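Local coordinates for protein isocitrate dehydrogenase [NAD] subunit 1, mitochondrial (Saccharomyces cerevisiae, PDB 3BLX) that catalyses, as part of an allosteric mitochondrial octamer with subunit 2, the NAD+-dependent oxidative decarboxylation of isocitrate to 2-oxoglutarate in the citric acid cycle, and also binds RNA, at residues 130-135 and 156-161. Residues are numbered along the deposited sequence; the frame is centred on the assembly and turned at random.
Sequences ENTEGE and RPKTER
K158, in the first turn of helix 156-172, reaches from the helix to the loop 130-135, and its side chain makes the largest single contribution to the contact. Its CB points at the loop and meets the carboxylate of E133, with E133 OE1 3.2 Å from K158 CB. K158 CG touches both E133 OE1 and T132 OG1; E130 OE2, beside T132 OG1 and on the same side, comes to 4.0 Å from K158 CG. K158 CD still runs beside E133 OE1. Bends at chi2 (87°) and chi4 (-64°) then curl the chain toward T132. K158 NZ ends 3.4 Å from T132 OG1, a weak hydrogen bond. With E133 OE1, K158 NZ forms a long salt bridge of 4.0 Å. Lysine suits the place because its long, flexible chain spans the gap from the helix and brings a positive end to these oxygens, where it may offset some of the acidic charge; the stronger partner of E133 is T155, whose hydroxyl bonds OE1.

The loop follows strand 124-130 of the large mixed sheet in this isocitrate/isopropylmalate dehydrogenase fold; in the sequence, strands 140-142 and 147-155 come between loop and helix. R98 and R129, the latter next to E130 in the chain, probably bind substrate; R98 NE bonds N131 O, so the contact adjoins the probable isocitrate site.

E130 ties down the start of the loop by bonds to T132. Its OE1 accepts the backbone N-H of T132 at 2.9 Å from above the carboxylate plane, and its OE2 offers the syn lone pair to the hydroxyl of T132, 2.7 Å from T132 OG1. Threonine can give that proton and still face the cations: its chi1 of 57° sets OG1 between backbone N and carbonyl carbon. R161, bent at chi3, comes tip to tip with T132, OG1 lying near the guanidinium plane at its edge, while R161 NH1 is salt-bridged to D102.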
loop_
_atom_site.group_PDB
_atom_site.type_symbol
_atom_site.label_atom_id
_atom_site.label_comp_id
_atom_site.label_asym_id
_atom_site.label_seq_id
_atom_site.Cartn_x
_atom_site.Cartn_y
_atom_site.Cartn_z
ATOM N N GLU E 130 19.105 16.619 11.304
ATOM C CA GLU E 130 17.809 16.039 11.053
ATOM C C GLU E 130 16.903 17.096 10.450
ATOM O O GLU E 130 16.862 18.208 10.942
ATOM C CB GLU E 130 17.207 15.521 12.366
ATOM C CG GLU E 130 16.204 14.377 12.198
ATOM C CD GLU E 130 14.874 14.803 11.552
ATOM O OE1 GLU E 130 14.331 15.873 11.935
ATOM O OE2 GLU E 130 14.378 14.054 10.664
ATOM N N ASN E 131 16.159 16.735 9.400
ATOM C CA ASN E 131 15.444 17.731 8.602
ATOM C C ASN E 131 13.900 17.581 8.498
ATOM O O ASN E 131 13.267 18.228 7.660
ATOM C CB ASN E 131 16.095 17.812 7.198
ATOM C CG ASN E 131 15.550 18.957 6.349
ATOM O OD1 ASN E 131 15.554 20.131 6.753
ATOM N ND2 ASN E 131 15.080 18.618 5.158
ATOM N N THR E 132 13.276 16.767 9.341
ATOM C CA THR E 132 11.834 16.584 9.179
ATOM C C THR E 132 10.995 16.843 10.429
ATOM O O THR E 132 9.769 16.842 10.362
ATOM C CB THR E 132 11.478 15.181 8.607
ATOM O OG1 THR E 132 12.018 14.151 9.442
ATOM C CG2 THR E 132 12.026 15.010 7.220
ATOM N N GLU E 133 11.670 17.105 11.541
ATOM C CA GLU E 133 11.049 17.116 12.860
ATOM C C GLU E 133 11.554 18.322 13.645
ATOM O O GLU E 133 12.266 19.145 13.102
ATOM C CB GLU E 133 11.525 15.880 13.592
ATOM C CG GLU E 133 10.509 15.172 14.336
ATOM C CD GLU E 133 11.027 13.813 14.774
ATOM O OE1 GLU E 133 10.248 12.840 14.652
ATOM O OE2 GLU E 133 12.215 13.714 15.207
ATOM N N GLY E 134 11.229 18.390 14.933
ATOM C CA GLY E 134 11.635 19.501 15.766
ATOM C C GLY E 134 11.142 20.823 15.210
ATOM O O GLY E 134 9.935 21.048 15.074
ATOM N N GLU E 135 12.097 21.682 14.883
ATOM C CA GLU E 135 11.828 22.994 14.305
ATOM C C GLU E 135 10.908 22.923 13.080
ATOM O O GLU E 135 10.065 23.790 12.872
ATOM C CB GLU E 135 13.154 23.682 13.943
ATOM C CG GLU E 135 13.010 25.122 13.481
ATOM C CD GLU E 135 14.318 25.909 13.518
ATOM O OE1 GLU E 135 15.151 25.675 14.426
ATOM O OE2 GLU E 135 14.493 26.787 12.639
ATOM N N ARG E 156 11.288 8.471 17.894
ATOM C CA ARG E 156 12.376 7.518 17.808
ATOM C C ARG E 156 12.643 7.027 16.373
ATOM O O ARG E 156 13.795 6.884 15.960
ATOM C CB ARG E 156 12.200 6.363 18.826
ATOM C CG ARG E 156 11.742 5.035 18.266
ATOM C CD ARG E 156 11.774 3.931 19.339
ATOM N NE ARG E 156 13.100 3.763 19.941
ATOM C CZ ARG E 156 13.411 4.122 21.191
ATOM N NH1 ARG E 156 12.478 4.660 22.010
ATOM N NH2 ARG E 156 14.662 3.938 21.634
ATOM N N PRO E 157 11.590 6.795 15.583
ATOM C CA PRO E 157 11.904 6.373 14.208
ATOM C C PRO E 157 12.663 7.446 13.423
ATOM O O PRO E 157 13.615 7.111 12.718
ATOM C CB PRO E 157 10.523 6.133 13.575
ATOM C CG PRO E 157 9.586 5.973 14.741
ATOM C CD PRO E 157 10.137 6.847 15.831
ATOM N N LYS E 158 12.260 8.710 13.534
ATOM C CA LYS E 158 13.012 9.753 12.850
ATOM C C LYS E 158 14.440 9.828 13.386
ATOM O O LYS E 158 15.383 10.009 12.612
ATOM C CB LYS E 158 12.328 11.118 12.928
ATOM C CG LYS E 158 11.522 11.476 11.709
ATOM C CD LYS E 158 10.099 10.959 11.771
ATOM C CE LYS E 158 9.237 11.598 10.675
ATOM N NZ LYS E 158 9.092 13.082 10.846
ATOM N N THR E 159 14.632 9.663 14.692
ATOM C CA THR E 159 16.005 9.770 15.183
ATOM C C THR E 159 16.873 8.544 14.907
ATOM O O THR E 159 18.094 8.640 14.819
ATOM C CB THR E 159 16.146 10.380 16.626
ATOM O OG1 THR E 159 16.966 9.540 17.431
ATOM C CG2 THR E 159 14.855 10.536 17.263
ATOM N N GLU E 160 16.236 7.398 14.730
ATOM C CA GLU E 160 16.953 6.204 14.291
ATOM C C GLU E 160 17.495 6.351 12.863
ATOM O O GLU E 160 18.660 6.027 12.608
ATOM C CB GLU E 160 16.065 4.968 14.417
ATOM C CG GLU E 160 15.934 4.446 15.866
ATOM C CD GLU E 160 15.035 3.195 15.972
ATOM O OE1 GLU E 160 14.630 2.646 14.913
ATOM O OE2 GLU E 160 14.732 2.770 17.115
ATOM N N ARG E 161 16.654 6.825 11.940
ATOM C CA ARG E 161 17.089 7.121 10.571
ATOM C C ARG E 161 18.321 8.012 10.569
ATOM O O ARG E 161 19.314 7.730 9.874
ATOM C CB ARG E 161 16.028 7.892 9.813
ATOM C CG ARG E 161 15.263 7.119 8.871
ATOM C CD ARG E 161 14.584 8.030 7.848
ATOM N NE ARG E 161 13.922 9.218 8.399
ATOM C CZ ARG E 161 12.869 9.778 7.808
ATOM N NH1 ARG E 161 12.379 9.207 6.722
ATOM N NH2 ARG E 161 12.288 10.860 8.304
#